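Side-chain contacts in Phenylalanine/tyrosine ammonia-lyase (Rhodosporidium toruloides, PDB 1Y2M), which catalyses the non-oxidative deamination of L-phenylalanine and L-tyrosine to trans-cinnamate and p-coumarate, releasing ammonium: residues 289-294 and 329-334; 43-48 and 710-715. All coordinates share one frame; numbering follows the deposited sequence.

Interaction 1 and interaction 2 are neighbours in the helical body of one subunit, with centres about 9 Å apart. Interaction 1 joins helix 273-303 to helix 323-336, close in sequence. Interaction 2 joins helix 44-52, near the start of the modelled chain, to helix 708-714 at its end, so interaction 1 is nested inside the long loop that interaction 2 closes. The two touch directly. S290 OG and Q44 OE1 lie 2.7 Å apart and are hydrogen-bonded, and N331 packs against L715. An N-terminal helix and the C-terminal helix are thus brought together on helices of the central part of the subunit. Neither contact meets another chain of the tetramer.

Interaction 1 of 2, residues 289-294 and 329-334; sequences LSLLSQ and AGNIRK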
loop_
_atom_site.group_PDB
_atom_site.type_symbol
_atom_site.label_atom_id
_atom_site.label_comp_id
_atom_site.label_asym_id
_atom_site.label_seq_id
_atom_site.Cartn_x
_atom_site.Cartn_y
_atom_site.Cartn_z
ATOM N N LEU B 289 -21.965 10.775 -2.183
ATOM C CA LEU B 289 -20.982 11.330 -1.303
ATOM C C LEU B 289 -20.159 12.371 -2.101
ATOM O O LEU B 289 -19.774 13.381 -1.558
ATOM C CB LEU B 289 -20.097 10.235 -0.736
ATOM C CG LEU B 289 -20.699 9.308 0.303
ATOM C CD1 LEU B 289 -19.769 8.142 0.567
ATOM C CD2 LEU B 289 -20.965 10.054 1.600
ATOM N N SER B 290 -19.985 12.165 -3.393
ATOM C CA SER B 290 -19.308 13.131 -4.247
ATOM C C SER B 290 -20.121 14.406 -4.297
ATOM O O SER B 290 -19.591 15.509 -4.164
ATOM C CB SER B 290 -19.220 12.554 -5.667
ATOM O OG SER B 290 -18.688 13.490 -6.572
ATOM N N LEU B 291 -21.446 14.271 -4.447
ATOM C CA LEU B 291 -22.319 15.466 -4.486
ATOM C C LEU B 291 -22.336 16.163 -3.142
ATOM O O LEU B 291 -22.324 17.389 -3.049
ATOM C CB LEU B 291 -23.728 15.126 -4.963
ATOM C CG LEU B 291 -23.827 14.679 -6.440
ATOM C CD1 LEU B 291 -25.311 14.466 -6.822
ATOM C CD2 LEU B 291 -23.198 15.677 -7.381
ATOM N N LEU B 292 -22.347 15.393 -2.079
ATOM C CA LEU B 292 -22.316 15.969 -0.717
ATOM C C LEU B 292 -21.006 16.732 -0.449
ATOM O O LEU B 292 -20.987 17.773 0.199
ATOM C CB LEU B 292 -22.589 14.892 0.327
ATOM C CG LEU B 292 -22.495 15.272 1.809
ATOM C CD1 LEU B 292 -23.511 16.402 2.133
ATOM C CD2 LEU B 292 -22.691 14.095 2.740
ATOM N N SER B 293 -19.903 16.221 -0.972
ATOM C CA SER B 293 -18.592 16.877 -0.862
ATOM C C SER B 293 -18.642 18.273 -1.499
ATOM O O SER B 293 -18.075 19.238 -0.983
ATOM C CB SER B 293 -17.521 16.045 -1.568
ATOM O OG SER B 293 -16.287 16.742 -1.463
ATOM N N GLN B 294 -19.324 18.362 -2.633
ATOM C CA GLN B 294 -19.476 19.633 -3.355
ATOM C C GLN B 294 -20.354 20.611 -2.561
ATOM O O GLN B 294 -20.066 21.808 -2.434
ATOM C CB GLN B 294 -20.069 19.378 -4.721
ATOM C CG GLN B 294 -19.026 18.715 -5.588
ATOM C CD GLN B 294 -19.516 18.350 -6.975
ATOM O OE1 GLN B 294 -20.069 19.200 -7.663
ATOM N NE2 GLN B 294 -19.308 17.122 -7.386
ATOM N N ALA B 329 -17.160 22.944 -10.702
ATOM C CA ALA B 329 -17.183 24.400 -10.518
ATOM C C ALA B 329 -18.586 24.943 -10.739
ATOM O O ALA B 329 -19.073 25.787 -10.000
ATOM C CB ALA B 329 -16.205 25.064 -11.433
ATOM N N GLY B 330 -19.258 24.419 -11.751
ATOM C CA GLY B 330 -20.635 24.833 -12.037
ATOM C C GLY B 330 -21.601 24.463 -10.929
ATOM O O GLY B 330 -22.513 25.242 -10.617
ATOM N N ASN B 331 -21.473 23.265 -10.373
ATOM C CA ASN B 331 -22.330 22.860 -9.237
ATOM C C ASN B 331 -22.111 23.785 -8.056
ATOM O O ASN B 331 -23.066 24.310 -7.500
ATOM C CB ASN B 331 -22.038 21.421 -8.801
ATOM C CG ASN B 331 -22.532 20.370 -9.790
ATOM O OD1 ASN B 331 -23.419 20.631 -10.594
ATOM N ND2 ASN B 331 -21.990 19.119 -9.652
ATOM N N ILE B 332 -20.853 24.043 -7.717
ATOM C CA ILE B 332 -20.558 24.890 -6.568
ATOM C C ILE B 332 -20.957 26.348 -6.868
ATOM O O ILE B 332 -21.512 27.041 -6.007
ATOM C CB ILE B 332 -19.092 24.763 -6.122
ATOM C CG1 ILE B 332 -18.809 23.321 -5.691
ATOM C CG2 ILE B 332 -18.765 25.743 -5.026
ATOM C CD1 ILE B 332 -17.339 23.056 -5.561
ATOM N N ARG B 333 -20.709 26.825 -8.086
ATOM C CA ARG B 333 -21.167 28.135 -8.489
ATOM C C ARG B 333 -22.701 28.288 -8.289
ATOM O O ARG B 333 -23.165 29.273 -7.717
ATOM C CB ARG B 333 -20.786 28.375 -9.981
ATOM C CG ARG B 333 -21.157 29.772 -10.511
ATOM C CD ARG B 333 -20.510 30.088 -11.852
ATOM N NE ARG B 333 -20.970 29.199 -12.942
ATOM C CZ ARG B 333 -20.249 28.219 -13.510
ATOM N NH1 ARG B 333 -18.998 27.898 -13.096
ATOM N NH2 ARG B 333 -20.782 27.517 -14.502
ATOM N N LYS B 334 -23.439 27.287 -8.738
ATOM C CA LYS B 334 -24.904 27.265 -8.614
ATOM C C LYS B 334 -25.312 27.367 -7.152
ATOM O O LYS B 334 -26.149 28.188 -6.786
ATOM C CB LYS B 334 -25.470 26.006 -9.256
ATOM C CG LYS B 334 -26.968 25.838 -8.985
ATOM C CD LYS B 334 -27.781 25.497 -10.221
ATOM C CE LYS B 334 -27.438 24.185 -10.811
ATOM N NZ LYS B 334 -28.429 23.836 -11.887
#
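Q294 meets I332 near its base and N331 at its amide end. Its CB starts the contact, 4.3 Å from CG1 of I332. CG stands anti to the carbonyl carbon (chi1 -72°), and the chain runs on extended, which carries the amide over to N331. CD lies 3.7 Å from N331 ND2. At the tip, OE1 accepts a hydrogen bond of 2.8 Å from N331 ND2. The bond is fairly straight, with an N-H...O angle of 162°. OE1 lies in the amide plane of N331, the donor is tilted somewhat from the Q294 carbonyl plane, and the two amides are nearly coplanar. OE1 also sits 3.2 Å from N331 CB. Nearer the backbone, I332 CG1 rests 3.8 Å from the O of Q294. L291 CD2 borders N331 ND2 at 4.3 Å. The Q294 side chain also touches Q44 and L372. A leucine in place of Q294 would probably leave the buried N331 ND2 without this acceptor. The axes of the two helical segments approach to 10.5 Å and cross at -52°; the gap is spanned by one Gln-Asn amide pair, part of the packing of helices 273-303 and 323-336 in the mainly helical PAL/histidase fold.

Interaction 2 of 2, residues 43-48 and 710-715; sequences TQVDIV and VLLKML
V45 meets L712 and L715 through its two methyl groups, and the contact between the segments is apolar. CG2 lies 4.1 Å from L715 CB and 4.2 Å from L715 CD1, so it touches the base and one branch of that leucine. The other methyl, CG1, is anti to the backbone N (chi1 176°), which turns it to L712, where CD1 is 4.2 Å away. V48, one turn further on, also points its CB bond at the 710-715 segment and adds buried surface. This packing joins an N-terminal helix to the C-terminal one: helix 44-52 packs on the C-terminal turn of helix 708-714 and on L715, which follows it, and N331 of helix 323-336 touches both V45 and L715. The polar side-chain bonds inside 43-48 belong to a capping box of T43 and D46 at the start of helix 44-52. T43 OG1 takes the N-H of D46 at 3.0 Å with an angle of 164°. In return T43 N gives a longer and more bent bond to D46 OD2, 3.2 Å at 136°, from above the carboxylate plane. At the C-terminal end of helix 708-714, the backbone O of M714, a selenomethionine, accepts from R661 NH1.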
loop_
_atom_site.group_PDB
_atom_site.type_symbol
_atom_site.label_atom_id
_atom_site.label_comp_id
_atom_site.label_asym_id
_atom_site.label_seq_id
_atom_site.Cartn_x
_atom_site.Cartn_y
_atom_site.Cartn_z
ATOM N N THR B 43 -23.493 14.517 -16.845
ATOM C CA THR B 43 -22.925 14.929 -15.576
ATOM C C THR B 43 -23.313 13.937 -14.514
ATOM O O THR B 43 -24.264 13.161 -14.659
ATOM C CB THR B 43 -23.433 16.314 -15.147
ATOM O OG1 THR B 43 -24.859 16.232 -14.955
ATOM C CG2 THR B 43 -23.102 17.385 -16.204
ATOM N N GLN B 44 -22.629 14.031 -13.384
ATOM C CA GLN B 44 -22.922 13.179 -12.256
ATOM C C GLN B 44 -24.318 13.479 -11.731
ATOM O O GLN B 44 -25.067 12.574 -11.413
ATOM C CB GLN B 44 -21.854 13.362 -11.174
ATOM C CG GLN B 44 -22.058 12.499 -9.955
ATOM C CD GLN B 44 -20.825 12.491 -9.101
ATOM O OE1 GLN B 44 -20.365 13.576 -8.716
ATOM N NE2 GLN B 44 -20.259 11.290 -8.798
ATOM N N VAL B 45 -24.690 14.761 -11.659
ATOM C CA VAL B 45 -26.048 15.071 -11.262
ATOM C C VAL B 45 -27.078 14.422 -12.193
ATOM O O VAL B 45 -28.080 13.876 -11.688
ATOM C CB VAL B 45 -26.290 16.626 -11.187
ATOM C CG1 VAL B 45 -27.775 16.901 -10.868
ATOM C CG2 VAL B 45 -25.412 17.284 -10.111
ATOM N N ASP B 46 -26.866 14.476 -13.522
ATOM C CA ASP B 46 -27.769 13.790 -14.484
ATOM C C ASP B 46 -27.905 12.283 -14.144
ATOM O O ASP B 46 -29.011 11.721 -14.151
ATOM C CB ASP B 46 -27.237 13.856 -15.932
ATOM C CG ASP B 46 -27.267 15.247 -16.538
ATOM O OD1 ASP B 46 -28.036 16.107 -16.023
ATOM O OD2 ASP B 46 -26.513 15.455 -17.548
ATOM N N ILE B 47 -26.764 11.650 -13.873
ATOM C CA ILE B 47 -26.685 10.233 -13.528
ATOM C C ILE B 47 -27.448 9.916 -12.236
ATOM O O ILE B 47 -28.247 8.980 -12.150
ATOM C CB ILE B 47 -25.207 9.789 -13.417
ATOM C CG1 ILE B 47 -24.629 9.763 -14.843
ATOM C CG2 ILE B 47 -25.106 8.441 -12.697
ATOM C CD1 ILE B 47 -23.105 9.556 -14.970
ATOM N N VAL B 48 -27.212 10.745 -11.227
ATOM C CA VAL B 48 -27.912 10.602 -9.961
ATOM C C VAL B 48 -29.421 10.794 -10.097
ATOM O O VAL B 48 -30.219 10.038 -9.545
ATOM C CB VAL B 48 -27.295 11.558 -8.920
ATOM C CG1 VAL B 48 -28.185 11.716 -7.685
ATOM C CG2 VAL B 48 -25.898 11.078 -8.552
ATOM N N VAL B 710 -32.440 15.465 -1.133
ATOM C CA VAL B 710 -32.012 16.815 -0.714
ATOM C C VAL B 710 -30.882 17.359 -1.575
ATOM O O VAL B 710 -30.972 18.473 -2.036
ATOM C CB VAL B 710 -31.619 16.830 0.769
ATOM C CG1 VAL B 710 -31.343 18.234 1.223
ATOM C CG2 VAL B 710 -32.705 16.214 1.592
ATOM N N LEU B 711 -29.858 16.544 -1.811
ATOM C CA LEU B 711 -28.739 16.887 -2.700
ATOM C C LEU B 711 -29.268 17.158 -4.081
ATOM O O LEU B 711 -28.841 18.126 -4.733
ATOM C CB LEU B 711 -27.725 15.740 -2.704
ATOM C CG LEU B 711 -27.066 15.518 -1.341
ATOM C CD1 LEU B 711 -26.244 14.224 -1.363
ATOM C CD2 LEU B 711 -26.172 16.698 -1.054
ATOM N N LEU B 712 -30.222 16.335 -4.519
ATOM C CA LEU B 712 -30.773 16.520 -5.877
ATOM C C LEU B 712 -31.512 17.830 -5.975
ATOM O O LEU B 712 -31.311 18.596 -6.907
ATOM C CB LEU B 712 -31.670 15.346 -6.268
ATOM C CG LEU B 712 -32.148 15.327 -7.724
ATOM C CD1 LEU B 712 -31.002 15.247 -8.710
ATOM C CD2 LEU B 712 -33.146 14.162 -7.940
ATOM N N LYS B 713 -32.358 18.119 -4.993
ATOM C CA LYS B 713 -33.121 19.363 -4.999
ATOM C C LYS B 713 -32.199 20.603 -5.017
ATOM O O LYS B 713 -32.483 21.579 -5.698
ATOM C CB LYS B 713 -33.997 19.416 -3.752
ATOM C CG LYS B 713 -35.253 20.188 -3.906
ATOM C CD LYS B 713 -35.768 20.756 -2.589
ATOM C CE LYS B 713 -36.419 19.712 -1.674
ATOM N NZ LYS B 713 -37.229 20.426 -0.592
HETATM N N MSE B 714 -31.125 20.564 -4.244
HETATM C CA MSE B 714 -30.176 21.665 -4.186
HETATM C C MSE B 714 -29.474 21.895 -5.505
HETATM O O MSE B 714 -29.174 23.028 -5.832
HETATM C CB MSE B 714 -29.080 21.451 -3.115
HETATM C CG MSE B 714 -29.502 21.311 -1.703
HETATM SE SE MSE B 714 -27.891 20.436 -0.837
HETATM C CE MSE B 714 -26.741 22.025 -0.722
ATOM N N LEU B 715 -29.161 20.820 -6.236
ATOM C CA LEU B 715 -28.355 20.901 -7.454
ATOM C C LEU B 715 -29.192 20.927 -8.698
ATOM O O LEU B 715 -28.656 20.866 -9.800
ATOM C CB LEU B 715 -27.340 19.749 -7.496
ATOM C CG LEU B 715 -26.226 19.857 -6.455
ATOM C CD1 LEU B 715 -25.526 18.530 -6.153
ATOM C CD2 LEU B 715 -25.194 20.916 -6.876
#